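Local coordinates for probable polysaccharide deacetylase pdaA (Bacillus subtilis, PDB 1NY1), which removes the acetyl group from N-acetylmuramic acid residues of peptidoglycan, a step toward the muramic delta-lactam of the spore cortex, and is required for germination, at residues L47-G52 with L198-R203; G52-Y57 with G78-D83; L62-K67 with E207-A212; R69-F74 with E94-G99; W164-V169 with P192-L197. All coordinates share one frame; numbering follows the deposited sequence.

Interaction 1 (L47-G52 with L198-R203)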
# COMPACT_ATOMS: atom_id res chain seq x y z
N LEU A 47 0.86 1.99 7.53
CA LEU A 47 1.95 1.84 6.57
C LEU A 47 1.65 0.79 5.51
O LEU A 47 1.22 -0.32 5.84
CB LEU A 47 3.25 1.48 7.29
CG LEU A 47 3.79 2.51 8.29
CD1 LEU A 47 5.08 1.99 8.91
CD2 LEU A 47 4.04 3.83 7.58
N THR A 48 1.85 1.14 4.24
CA THR A 48 1.66 0.19 3.15
C THR A 48 2.87 0.33 2.23
O THR A 48 3.50 1.40 2.16
CB THR A 48 0.36 0.43 2.32
OG1 THR A 48 0.55 1.54 1.43
CG2 THR A 48 -0.83 0.69 3.23
N PHE A 49 3.20 -0.75 1.54
CA PHE A 49 4.34 -0.77 0.63
C PHE A 49 3.95 -1.40 -0.71
O PHE A 49 3.05 -2.23 -0.77
CB PHE A 49 5.48 -1.61 1.23
CG PHE A 49 5.93 -1.16 2.60
CD1 PHE A 49 5.19 -1.46 3.74
CD2 PHE A 49 7.12 -0.44 2.74
CE1 PHE A 49 5.63 -1.05 5.01
CE2 PHE A 49 7.57 -0.03 4.00
CZ PHE A 49 6.82 -0.34 5.13
N ASP A 50 4.61 -0.96 -1.78
CA ASP A 50 4.39 -1.53 -3.11
C ASP A 50 5.71 -2.23 -3.41
O ASP A 50 6.77 -1.61 -3.32
CB ASP A 50 4.13 -0.43 -4.15
CG ASP A 50 2.67 0.02 -4.20
OD1 ASP A 50 1.87 -0.41 -3.34
OD2 ASP A 50 2.33 0.82 -5.11
N ASN A 51 5.65 -3.51 -3.75
CA ASN A 51 6.85 -4.29 -4.03
C ASN A 51 6.79 -4.98 -5.39
O ASN A 51 6.11 -6.00 -5.53
CB ASN A 51 7.05 -5.35 -2.94
CG ASN A 51 7.26 -4.73 -1.57
OD1 ASN A 51 8.39 -4.37 -1.20
ND2 ASN A 51 6.18 -4.56 -0.82
N GLY A 52 7.50 -4.43 -6.37
CA GLY A 52 7.52 -5.00 -7.70
C GLY A 52 8.79 -5.78 -7.97
O GLY A 52 8.80 -6.69 -8.80
N LEU A 198 4.81 3.40 0.52
CA LEU A 198 6.27 3.43 0.48
C LEU A 198 6.81 2.33 -0.43
O LEU A 198 6.12 1.36 -0.73
CB LEU A 198 6.84 3.22 1.88
CG LEU A 198 6.42 4.19 2.98
CD1 LEU A 198 7.01 3.75 4.31
CD2 LEU A 198 6.89 5.59 2.62
N HIS A 199 8.06 2.51 -0.86
CA HIS A 199 8.76 1.53 -1.68
C HIS A 199 9.95 1.14 -0.82
O HIS A 199 10.26 1.83 0.15
CB HIS A 199 9.21 2.15 -3.00
CG HIS A 199 8.07 2.59 -3.86
ND1 HIS A 199 7.33 1.70 -4.61
CD2 HIS A 199 7.45 3.78 -3.99
CE1 HIS A 199 6.31 2.33 -5.16
NE2 HIS A 199 6.35 3.59 -4.79
N THR A 200 10.60 0.03 -1.14
CA THR A 200 11.73 -0.42 -0.34
C THR A 200 12.99 -0.62 -1.18
O THR A 200 13.90 -1.34 -0.77
CB THR A 200 11.40 -1.76 0.37
OG1 THR A 200 11.29 -2.80 -0.61
CG2 THR A 200 10.08 -1.65 1.13
N VAL A 201 13.05 0.04 -2.33
CA VAL A 201 14.19 -0.10 -3.23
C VAL A 201 15.24 1.00 -3.20
O VAL A 201 16.35 0.81 -3.70
CB VAL A 201 13.71 -0.24 -4.70
CG1 VAL A 201 12.88 -1.50 -4.86
CG2 VAL A 201 12.88 0.99 -5.10
N SER A 202 14.92 2.15 -2.60
CA SER A 202 15.87 3.26 -2.59
C SER A 202 16.83 3.29 -1.41
O SER A 202 16.46 2.95 -0.28
CB SER A 202 15.10 4.59 -2.67
OG SER A 202 15.94 5.63 -3.14
N ARG A 203 18.07 3.70 -1.67
CA ARG A 203 19.10 3.77 -0.65
C ARG A 203 18.63 4.41 0.65
O ARG A 203 18.03 5.49 0.64
CB ARG A 203 20.32 4.52 -1.17
CG ARG A 203 21.48 4.58 -0.18
CD ARG A 203 22.71 5.19 -0.82
NE ARG A 203 22.45 6.54 -1.31
CZ ARG A 203 22.40 7.61 -0.53
NH1 ARG A 203 22.60 7.49 0.78
NH2 ARG A 203 22.13 8.80 -1.05
O HOH W 1 9.44 -1.41 -3.29
O HOH W 2 10.50 -3.98 -3.08

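Interaction 2 (G52-Y57 with G78-D83)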
# COMPACT_ATOMS: atom_id res chain seq x y z
N GLY A 52 7.50 -4.43 -6.37
CA GLY A 52 7.52 -5.00 -7.70
C GLY A 52 8.79 -5.78 -7.97
O GLY A 52 8.80 -6.69 -8.80
N TYR A 53 9.87 -5.41 -7.29
CA TYR A 53 11.15 -6.09 -7.41
C TYR A 53 11.99 -5.79 -6.18
O TYR A 53 11.64 -4.91 -5.39
CB TYR A 53 11.91 -5.65 -8.68
CG TYR A 53 12.27 -4.19 -8.70
CD1 TYR A 53 11.33 -3.23 -9.09
CD2 TYR A 53 13.52 -3.75 -8.29
CE1 TYR A 53 11.64 -1.88 -9.08
CE2 TYR A 53 13.84 -2.40 -8.26
CZ TYR A 53 12.90 -1.47 -8.66
OH TYR A 53 13.20 -0.13 -8.64
N GLU A 54 13.09 -6.51 -6.02
CA GLU A 54 13.95 -6.33 -4.85
C GLU A 54 15.28 -5.68 -5.20
O GLU A 54 15.90 -6.00 -6.22
CB GLU A 54 14.18 -7.71 -4.20
CG GLU A 54 15.04 -7.73 -2.95
CD GLU A 54 14.48 -6.88 -1.81
OE1 GLU A 54 13.28 -6.54 -1.84
OE2 GLU A 54 15.24 -6.57 -0.88
N ASN A 55 15.72 -4.73 -4.37
CA ASN A 55 16.99 -4.06 -4.61
C ASN A 55 17.91 -4.17 -3.39
O ASN A 55 18.86 -3.40 -3.24
CB ASN A 55 16.77 -2.59 -4.99
CG ASN A 55 18.02 -1.94 -5.57
OD1 ASN A 55 18.79 -2.59 -6.29
ND2 ASN A 55 18.22 -0.66 -5.28
N GLY A 56 17.60 -5.11 -2.50
CA GLY A 56 18.43 -5.37 -1.34
C GLY A 56 18.13 -4.76 0.02
O GLY A 56 18.89 -4.97 0.95
N TYR A 57 17.02 -4.04 0.14
CA TYR A 57 16.69 -3.39 1.41
C TYR A 57 15.46 -3.91 2.14
O TYR A 57 15.22 -3.52 3.28
CB TYR A 57 16.54 -1.88 1.19
CG TYR A 57 17.73 -1.23 0.51
CD1 TYR A 57 18.97 -1.18 1.14
CD2 TYR A 57 17.61 -0.68 -0.77
CE1 TYR A 57 20.07 -0.61 0.51
CE2 TYR A 57 18.71 -0.10 -1.41
CZ TYR A 57 19.94 -0.07 -0.76
OH TYR A 57 21.05 0.47 -1.39
N GLY A 78 3.39 -10.42 -9.22
CA GLY A 78 3.77 -11.80 -9.49
C GLY A 78 5.28 -11.97 -9.50
O GLY A 78 5.81 -12.91 -8.91
N HIS A 79 5.98 -11.05 -10.15
CA HIS A 79 7.43 -11.13 -10.23
C HIS A 79 8.10 -11.13 -8.86
O HIS A 79 9.01 -11.92 -8.60
CB HIS A 79 8.01 -9.98 -11.05
CG HIS A 79 9.51 -9.91 -11.01
ND1 HIS A 79 10.31 -10.84 -11.63
CD2 HIS A 79 10.34 -9.08 -10.35
CE1 HIS A 79 11.57 -10.58 -11.36
NE2 HIS A 79 11.62 -9.52 -10.58
N PHE A 80 7.67 -10.22 -7.99
CA PHE A 80 8.25 -10.13 -6.66
C PHE A 80 8.09 -11.44 -5.90
O PHE A 80 9.03 -11.94 -5.28
CB PHE A 80 7.59 -9.00 -5.86
CG PHE A 80 8.25 -8.75 -4.54
CD1 PHE A 80 9.43 -8.01 -4.47
CD2 PHE A 80 7.74 -9.30 -3.37
CE1 PHE A 80 10.08 -7.82 -3.25
CE2 PHE A 80 8.38 -9.12 -2.15
CZ PHE A 80 9.56 -8.38 -2.09
N VAL A 81 6.88 -11.99 -5.94
CA VAL A 81 6.59 -13.24 -5.25
C VAL A 81 7.46 -14.38 -5.78
O VAL A 81 8.06 -15.13 -5.01
CB VAL A 81 5.10 -13.63 -5.39
CG1 VAL A 81 4.84 -14.99 -4.77
CG2 VAL A 81 4.23 -12.58 -4.71
N LYS A 82 7.54 -14.50 -7.10
CA LYS A 82 8.34 -15.55 -7.73
C LYS A 82 9.84 -15.35 -7.50
O LYS A 82 10.59 -16.31 -7.34
CB LYS A 82 8.06 -15.59 -9.23
CG LYS A 82 6.58 -15.76 -9.60
CD LYS A 82 6.14 -17.22 -9.59
CE LYS A 82 6.70 -17.97 -10.80
NZ LYS A 82 6.28 -19.41 -10.81
N ASP A 83 10.28 -14.10 -7.48
CA ASP A 83 11.70 -13.81 -7.29
C ASP A 83 12.17 -13.80 -5.84
O ASP A 83 13.33 -14.12 -5.56
CB ASP A 83 12.03 -12.46 -7.95
CG ASP A 83 13.51 -12.17 -7.97
OD1 ASP A 83 14.27 -12.99 -8.54
OD2 ASP A 83 13.93 -11.13 -7.41
O HOH W 3 13.40 -8.63 -7.84

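Interaction 3 (L62-K67 with E207-A212)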
# COMPACT_ATOMS: atom_id res chain seq x y z
N LEU A 62 11.89 -4.99 7.02
CA LEU A 62 11.18 -5.94 7.87
C LEU A 62 11.75 -5.91 9.29
O LEU A 62 11.00 -6.02 10.25
CB LEU A 62 11.25 -7.35 7.27
CG LEU A 62 10.36 -7.57 6.03
CD1 LEU A 62 10.68 -8.91 5.38
CD2 LEU A 62 8.89 -7.52 6.44
N ASP A 63 13.06 -5.76 9.42
CA ASP A 63 13.70 -5.71 10.73
C ASP A 63 13.23 -4.47 11.50
O ASP A 63 12.96 -4.53 12.70
CB ASP A 63 15.23 -5.68 10.63
CG ASP A 63 15.81 -6.96 10.06
OD1 ASP A 63 15.16 -8.02 10.15
OD2 ASP A 63 16.94 -6.91 9.52
N VAL A 64 13.14 -3.35 10.79
CA VAL A 64 12.70 -2.09 11.39
C VAL A 64 11.26 -2.19 11.87
O VAL A 64 10.93 -1.74 12.97
CB VAL A 64 12.84 -0.93 10.37
CG1 VAL A 64 12.15 0.33 10.89
CG2 VAL A 64 14.32 -0.65 10.10
N LEU A 65 10.39 -2.79 11.06
CA LEU A 65 8.99 -2.94 11.44
C LEU A 65 8.85 -3.86 12.66
O LEU A 65 7.99 -3.64 13.51
CB LEU A 65 8.17 -3.48 10.27
CG LEU A 65 8.01 -2.50 9.10
CD1 LEU A 65 7.32 -3.20 7.93
CD2 LEU A 65 7.19 -1.29 9.54
N LYS A 66 9.70 -4.88 12.74
CA LYS A 66 9.66 -5.80 13.86
C LYS A 66 10.12 -5.08 15.13
O LYS A 66 9.51 -5.21 16.19
CB LYS A 66 10.58 -7.00 13.60
CG LYS A 66 10.59 -8.02 14.71
CD LYS A 66 11.56 -9.14 14.42
CE LYS A 66 11.61 -10.13 15.57
NZ LYS A 66 12.70 -11.13 15.40
N LYS A 67 11.21 -4.32 15.00
CA LYS A 67 11.75 -3.56 16.12
C LYS A 67 10.71 -2.63 16.74
O LYS A 67 10.63 -2.51 17.96
CB LYS A 67 12.95 -2.72 15.65
CG LYS A 67 13.36 -1.64 16.62
CD LYS A 67 14.40 -0.71 16.00
CE LYS A 67 14.51 0.59 16.80
NZ LYS A 67 15.36 1.60 16.12
N GLU A 207 16.38 2.97 6.93
CA GLU A 207 16.88 3.85 7.98
C GLU A 207 15.95 5.06 8.12
O GLU A 207 15.67 5.51 9.23
CB GLU A 207 18.30 4.32 7.65
CG GLU A 207 19.41 3.26 7.76
CD GLU A 207 19.36 2.17 6.69
OE1 GLU A 207 18.70 2.36 5.64
OE2 GLU A 207 19.99 1.11 6.90
N ALA A 208 15.46 5.58 6.99
CA ALA A 208 14.56 6.72 7.04
C ALA A 208 13.28 6.30 7.76
O ALA A 208 12.77 7.03 8.61
CB ALA A 208 14.23 7.21 5.63
N LEU A 209 12.77 5.11 7.44
CA LEU A 209 11.56 4.60 8.06
C LEU A 209 11.76 4.40 9.56
O LEU A 209 10.87 4.70 10.37
CB LEU A 209 11.14 3.28 7.42
CG LEU A 209 9.87 2.60 7.97
CD1 LEU A 209 8.64 3.47 7.70
CD2 LEU A 209 9.70 1.24 7.29
N ASP A 210 12.92 3.89 9.94
CA ASP A 210 13.25 3.66 11.34
C ASP A 210 13.13 5.00 12.10
O ASP A 210 12.46 5.08 13.13
CB ASP A 210 14.67 3.09 11.45
CG ASP A 210 15.02 2.60 12.84
OD1 ASP A 210 14.17 2.67 13.77
OD2 ASP A 210 16.16 2.12 13.00
N ASP A 211 13.77 6.05 11.57
CA ASP A 211 13.73 7.37 12.20
C ASP A 211 12.33 7.97 12.20
O ASP A 211 11.91 8.59 13.18
CB ASP A 211 14.67 8.34 11.48
CG ASP A 211 16.14 7.96 11.63
OD1 ASP A 211 16.44 7.00 12.37
OD2 ASP A 211 16.99 8.64 11.02
N ALA A 212 11.62 7.80 11.09
CA ALA A 212 10.27 8.33 10.96
C ALA A 212 9.32 7.73 11.98
O ALA A 212 8.55 8.44 12.62
CB ALA A 212 9.75 8.09 9.54

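Interaction 4 (R69-F74 with E94-G99)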
# COMPACT_ATOMS: atom_id res chain seq x y z
N ARG A 69 7.50 -3.06 16.28
CA ARG A 69 6.29 -3.87 16.38
C ARG A 69 5.13 -3.23 15.61
O ARG A 69 4.01 -3.11 16.12
CB ARG A 69 5.90 -4.11 17.84
CG ARG A 69 5.12 -5.42 18.04
CD ARG A 69 4.96 -5.77 19.51
NE ARG A 69 4.22 -7.02 19.72
CZ ARG A 69 4.73 -8.24 19.55
NH1 ARG A 69 5.98 -8.40 19.15
NH2 ARG A 69 3.97 -9.31 19.78
N VAL A 70 5.42 -2.82 14.38
CA VAL A 70 4.44 -2.22 13.51
C VAL A 70 4.11 -3.20 12.40
O VAL A 70 4.99 -3.88 11.88
CB VAL A 70 4.97 -0.90 12.90
CG1 VAL A 70 3.98 -0.37 11.87
CG2 VAL A 70 5.20 0.12 14.00
N THR A 71 2.83 -3.29 12.05
CA THR A 71 2.38 -4.21 11.00
C THR A 71 2.22 -3.50 9.67
O THR A 71 1.45 -2.55 9.55
CB THR A 71 1.03 -4.85 11.38
OG1 THR A 71 1.19 -5.63 12.58
CG2 THR A 71 0.53 -5.76 10.26
N GLY A 72 2.95 -3.97 8.66
CA GLY A 72 2.85 -3.36 7.35
C GLY A 72 1.99 -4.17 6.40
O GLY A 72 1.72 -5.35 6.64
N THR A 73 1.54 -3.54 5.32
CA THR A 73 0.76 -4.22 4.30
C THR A 73 1.59 -4.05 3.04
O THR A 73 1.87 -2.92 2.61
CB THR A 73 -0.64 -3.59 4.14
OG1 THR A 73 -1.37 -3.71 5.37
CG2 THR A 73 -1.43 -4.29 3.04
N PHE A 74 2.02 -5.17 2.47
CA PHE A 74 2.86 -5.16 1.27
C PHE A 74 2.10 -5.63 0.05
O PHE A 74 1.66 -6.79 -0.02
CB PHE A 74 4.08 -6.07 1.47
CG PHE A 74 4.97 -5.66 2.61
CD1 PHE A 74 4.65 -5.99 3.93
CD2 PHE A 74 6.14 -4.94 2.37
CE1 PHE A 74 5.48 -5.61 4.99
CE2 PHE A 74 6.98 -4.55 3.42
CZ PHE A 74 6.65 -4.89 4.73
N GLU A 94 6.04 -12.92 10.12
CA GLU A 94 6.21 -11.80 11.03
C GLU A 94 4.96 -10.94 11.23
O GLU A 94 5.03 -9.81 11.70
CB GLU A 94 7.41 -10.96 10.58
CG GLU A 94 8.72 -11.57 11.08
CD GLU A 94 9.92 -11.23 10.23
OE1 GLU A 94 10.13 -10.03 9.93
OE2 GLU A 94 10.67 -12.16 9.86
N GLY A 95 3.81 -11.51 10.87
CA GLY A 95 2.53 -10.84 11.07
C GLY A 95 2.10 -9.74 10.12
O GLY A 95 1.14 -9.03 10.41
N HIS A 96 2.79 -9.59 8.99
CA HIS A 96 2.41 -8.55 8.04
C HIS A 96 1.31 -9.04 7.11
O HIS A 96 0.99 -10.23 7.07
CB HIS A 96 3.64 -8.09 7.26
CG HIS A 96 4.74 -7.59 8.14
ND1 HIS A 96 4.63 -6.45 8.90
CD2 HIS A 96 5.96 -8.11 8.43
CE1 HIS A 96 5.73 -6.28 9.61
NE2 HIS A 96 6.55 -7.28 9.35
N ILE A 97 0.71 -8.10 6.38
CA ILE A 97 -0.37 -8.40 5.44
C ILE A 97 0.18 -8.32 4.01
O ILE A 97 0.89 -7.38 3.66
CB ILE A 97 -1.52 -7.38 5.60
CG1 ILE A 97 -2.08 -7.48 7.03
CG2 ILE A 97 -2.62 -7.63 4.57
CD1 ILE A 97 -2.95 -6.29 7.44
N ILE A 98 -0.15 -9.32 3.21
CA ILE A 98 0.30 -9.35 1.82
C ILE A 98 -0.89 -8.96 0.95
O ILE A 98 -1.89 -9.68 0.88
CB ILE A 98 0.81 -10.76 1.45
CG1 ILE A 98 2.03 -11.09 2.31
CG2 ILE A 98 1.17 -10.82 -0.04
CD1 ILE A 98 2.56 -12.50 2.12
N GLY A 99 -0.77 -7.80 0.31
CA GLY A 99 -1.83 -7.30 -0.56
C GLY A 99 -1.52 -7.69 -2.00
O GLY A 99 -0.42 -8.13 -2.30
O HOH W 4 3.59 -7.58 12.28

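Interaction 5 (W164-V169 with P192-L197)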
# COMPACT_ATOMS: atom_id res chain seq x y z
N TRP A 164 -3.98 5.65 -1.29
CA TRP A 164 -3.07 6.21 -0.30
C TRP A 164 -3.26 7.71 -0.14
O TRP A 164 -3.91 8.36 -0.96
CB TRP A 164 -1.62 5.89 -0.67
CG TRP A 164 -1.18 6.44 -2.00
CD1 TRP A 164 -0.55 7.64 -2.24
CD2 TRP A 164 -1.39 5.84 -3.28
NE1 TRP A 164 -0.36 7.81 -3.59
CE2 TRP A 164 -0.87 6.73 -4.26
CE3 TRP A 164 -1.97 4.64 -3.71
CZ2 TRP A 164 -0.91 6.45 -5.63
CZ3 TRP A 164 -2.01 4.35 -5.07
CH2 TRP A 164 -1.49 5.26 -6.02
N SER A 165 -2.69 8.25 0.94
CA SER A 165 -2.79 9.68 1.22
C SER A 165 -1.40 10.32 1.34
O SER A 165 -1.29 11.54 1.43
CB SER A 165 -3.58 9.91 2.50
OG SER A 165 -2.83 9.51 3.63
N VAL A 166 -0.36 9.49 1.36
CA VAL A 166 1.03 9.96 1.44
C VAL A 166 1.92 9.13 0.53
O VAL A 166 1.91 7.90 0.59
CB VAL A 166 1.64 9.86 2.87
CG1 VAL A 166 3.14 10.22 2.82
CG2 VAL A 166 0.91 10.77 3.83
N ALA A 167 2.72 9.81 -0.28
CA ALA A 167 3.64 9.12 -1.18
C ALA A 167 4.64 10.15 -1.68
O ALA A 167 4.34 11.33 -1.75
CB ALA A 167 2.89 8.49 -2.35
N PHE A 168 5.83 9.68 -2.02
CA PHE A 168 6.85 10.57 -2.55
C PHE A 168 7.75 9.78 -3.48
O PHE A 168 7.56 8.58 -3.66
CB PHE A 168 7.66 11.22 -1.42
CG PHE A 168 8.08 10.26 -0.35
CD1 PHE A 168 7.19 9.87 0.64
CD2 PHE A 168 9.38 9.77 -0.33
CE1 PHE A 168 7.60 8.99 1.65
CE2 PHE A 168 9.80 8.89 0.68
CZ PHE A 168 8.90 8.50 1.67
N VAL A 169 8.72 10.46 -4.07
CA VAL A 169 9.60 9.78 -5.01
C VAL A 169 10.71 9.00 -4.33
O VAL A 169 11.81 9.50 -4.12
CB VAL A 169 10.23 10.77 -6.00
CG1 VAL A 169 11.06 10.01 -7.02
CG2 VAL A 169 9.13 11.57 -6.69
N PRO A 192 -3.45 12.70 10.58
CA PRO A 192 -4.36 11.72 11.19
C PRO A 192 -5.02 10.87 10.11
O PRO A 192 -5.54 11.39 9.12
CB PRO A 192 -5.35 12.61 11.93
CG PRO A 192 -4.49 13.74 12.39
CD PRO A 192 -3.67 14.04 11.16
N GLY A 193 -4.97 9.55 10.30
CA GLY A 193 -5.58 8.65 9.35
C GLY A 193 -4.80 8.43 8.06
O GLY A 193 -5.29 7.78 7.14
N ALA A 194 -3.58 8.96 7.99
CA ALA A 194 -2.77 8.80 6.78
C ALA A 194 -2.45 7.37 6.43
O ALA A 194 -2.15 6.55 7.30
CB ALA A 194 -1.46 9.58 6.93
N ILE A 195 -2.54 7.06 5.14
CA ILE A 195 -2.17 5.75 4.64
C ILE A 195 -0.95 6.08 3.79
O ILE A 195 -1.06 6.76 2.77
CB ILE A 195 -3.28 5.12 3.78
CG1 ILE A 195 -4.52 4.85 4.64
CG2 ILE A 195 -2.77 3.81 3.15
CD1 ILE A 195 -5.68 4.16 3.91
N TYR A 196 0.21 5.62 4.24
CA TYR A 196 1.46 5.85 3.54
C TYR A 196 1.70 4.78 2.49
O TYR A 196 1.42 3.61 2.72
CB TYR A 196 2.66 5.79 4.49
CG TYR A 196 2.90 7.02 5.33
CD1 TYR A 196 4.20 7.39 5.69
CD2 TYR A 196 1.84 7.79 5.79
CE1 TYR A 196 4.44 8.50 6.49
CE2 TYR A 196 2.07 8.90 6.59
CZ TYR A 196 3.36 9.25 6.94
OH TYR A 196 3.57 10.36 7.73
N LEU A 197 2.22 5.22 1.35
CA LEU A 197 2.58 4.31 0.27
C LEU A 197 4.09 4.46 0.17
O LEU A 197 4.59 5.53 -0.20
CB LEU A 197 1.93 4.73 -1.05
CG LEU A 197 2.06 3.81 -2.27
CD1 LEU A 197 1.58 4.55 -3.50
CD2 LEU A 197 3.49 3.37 -2.47
O HOH W 5 6.27 6.71 -2.04

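Interaction 1 (L47-G52 with L198-R203)
Phe49 and Leu198 pair side by side where two parallel strands of the NodB-homology (polysaccharide deacetylase) fold run toward the catalytic centre. Two backbone hydrogen bonds bracket the bridge: Leu198 N gives its proton to Thr48 O at 2.9 Å, and Asp50 N its own to Leu198 O at 3.0 Å. Between them Phe49 CA makes a C-H...O contact with the same Leu198 oxygen.

The apolar contacts lie on the face that carries Phe49 and Leu198. The phenyl CD2 rests 3.8 Å from Leu198 CB and 3.6 Å from Thr200 CG2, whose side chain crosses the ring's at about a right angle. Apolar residues suit this buried face, which helices 58-67 and 205-219 cover and where Leu209 packs on both.

Asp50 and His199, probably the proton acceptor and donor, touch through carbon, Asp50 CB lying 3.7 Å from His199 CE1. Asp50 OD1 forms a salt bridge with Arg140, and the backbone N-H of His199 goes to Asp170 OD2. Where the backbones part, one water donates to Asp50 O and accepts from Thr200 N; another donates to Asn51 OD1 and lies 2.8 Å from Thr200 OG1, which is also hydrogen-bonded to Thr58 OG1.

Interaction 2 (G52-Y57 with G78-D83)
Gly52 and Tyr53 lay their backbone against His79 and Phe80, joining the loop that leaves strand 44-51 to the short helix 78-83 at the rim of the polysaccharide deacetylase fold. No direct hydrogen bond crosses here; ring edges meet peptide groups instead. The Gly52 carbonyl points at the edge of the imidazole, its O in the ring plane and 3.2 Å from His79 CD2, an approach consistent with a weak attraction between the carbonyl oxygen and the polarised C-H. Tyr53 CB approaches the same edge more loosely.

The phenyl ring of Phe80 turns its edge to the loop, with CD1 3.8 Å from Tyr53 C. Farther along that edge, CE1 is 3.7 Å from Glu54 OE1, the carboxylate plane standing 61° from the ring plane. An oxygen beside a ring edge faces the slightly positive C-H rim, which suits an acidic side chain. Phe80 reaches the loop because its CG is anti to the backbone N (chi1 -173°); Leu87, Ile88 and Met91 of helix 85-93 also pack on it.

In the next shell Glu54 OE1 is hydrogen-bonded to Thr58, while Glu54 OE2 receives a weak bond from Gly56 N. Asp83, one turn after His79, lays its CB over one face of the imidazole. A water completes the link, accepting from Glu54 N at 2.8 Å and donating to Asp83 OD2 at 2.6 Å.

Interaction 3 (L62-K67 with E207-A212)
Val64 presses its CG1 methyl onto the backbone of helix 205-219, 3.5 Å from Asp210 CA, and also touches the CG of Leu209. With CG1 anti to the backbone N (chi1 170°), both methyls bear on Asp210, CG1 at its CA and CG2 at its CB, the latter at 4.0 Å. The CA atoms of Val64 and Asp210 are only 5.8 Å apart, which leaves space for a short side chain such as valine. The two helical segments run nearly parallel, 14° between their directions and 9.4 Å between their axes at closest approach.

Toward the sheet the packing becomes apolar: Leu65 CD2 meets Leu209 CD2 at 4.2 Å, and both leucines also touch Leu47 and Phe49 of strand 44-51. The helices thus cover one face of the central parallel sheet of this deacetylase fold, and the leucines pack between the helices and the sheet.

On the outer side, charge replaces carbon. Lys67 stretches its extended chain across the gap and sets NZ 2.8 Å from Asp210 OD1, on that oxygen's syn lone pair. The ammonium therefore lies on the side of OD1 that faces OD2, which is why it also comes within weak bonding distance of Asp210 OD2, at 3.3 Å. Asp210 OD1 has another partner in His68 NE2, just past the end of helix 58-67. An aspartate gripped by a lysine and a histidine probably stays ionised, and the salt bridge ties the two helices where lysine, with its long flexible chain, can remain near solvent.

Interaction 4 (R69-F74 with E94-G99)
Gly72 is held through both its N-H and its C=O: Gly72 N donates to His96 ND1 at 3.0 Å, nearly straight at 171°, and Gly72 O receives Ile97 N at 2.9 Å. The first bond requires ND1 to be the unprotonated nitrogen of the imidazole. Farther on, Phe74 N donates to Ile97 O at 2.8 Å, and Gly99 N reaches Phe74 O at 2.7 Å from well above the carbonyl plane.

The three backbone-to-backbone bonds form the ladder between parallel strands 73-76 and 97-100 in the central sheet of the NodB-homology fold; the imidazole bond extends the pairing just before it. Helices 78-83 and 85-93 make the connection between them. A Schellman motif with Gly95 at positive phi, a conformation easy for glycine, ends the latter helix and turns the chain into the second strand.

Side chains pack on both sides of the ladder. Phe74 directs its edge at the face of His96 in a T-shaped stack, CE1 lying 3.8 Å from His96 CG and the planes 79° apart. Gly72, having no side chain, leaves room for Phe74 CE1. Thr73 and Ile97, both beta-branched and at home in a strand, meet across the other face, with Thr73 CG2 3.9 Å from Ile97 CG2.

Interaction 5 (W164-V169 with P192-L197)
A single backbone bridge, buried near the middle of the fold, fastens the irregular segment 164-169 to strand 194-198, on whose other side strand 44-51 runs. Ile195 O takes two donors, Ser165 N at 2.9 Å and the more bent Val166 N at 3.2 Å. On the other side of the bridge, which pairs Val166 with Tyr196, Leu197 N donates to Val166 O at 2.8 Å. Ser165 adds a side-chain bond: with OG between the backbone N and the carbonyl carbon (chi1 71°), it accepts Ile195 N at 2.9 Å. A small hydroxyl residue suits this place, since it can stand in for a backbone acceptor where the segment is not a regular strand.

Two aliphatic groups sit over aromatic faces. Leu197 CD1 sits over one face of the Trp164 indole, 3.4 Å from the centroid of the six-membered ring, a tight CH-pi contact over the broad aromatic surface. Val166 lies alongside Tyr196 and sets CG1 over the middle of its ring, 3.9 Å from the centroid, while the phenol OH bonds to Met186 O. Ala167 CB touches Leu197 CB at 4.1 Å.

The side chain of Leu197 is also about 4 Å from those of Asp50 and His199. Leu197, backed by the Trp164 indole, brings an apolar side chain next to the probable catalytic pair, at the C-terminal end of a strand, where the active site of polysaccharide deacetylases lies.

Interactions 1, 4 and 5 belong to one sheet: strand 44-51 is flanked by 73-76 and by 194-198, with Phe49 N 2.8 Å from Thr73 O on one side and Thr48 OG1 2.6 Å from Tyr196 O on the other. Interaction 3 covers this sheet with helices, Leu209 CD2 lying 3.9 Å from Phe49 CZ. Interaction 2 continues from interaction 1 through Gly52, and Asn55 ND2 bonds to Val201 O at 2.9 Å. Interaction 1 contains the probable catalytic Asp50 and His199. The side chain of Asp50 is about 3 Å from that of His101, a metal-binding histidine that follows the strand of interaction 4. Interactions 2 and 5 lie farthest apart, their centres about 22 Å from each other.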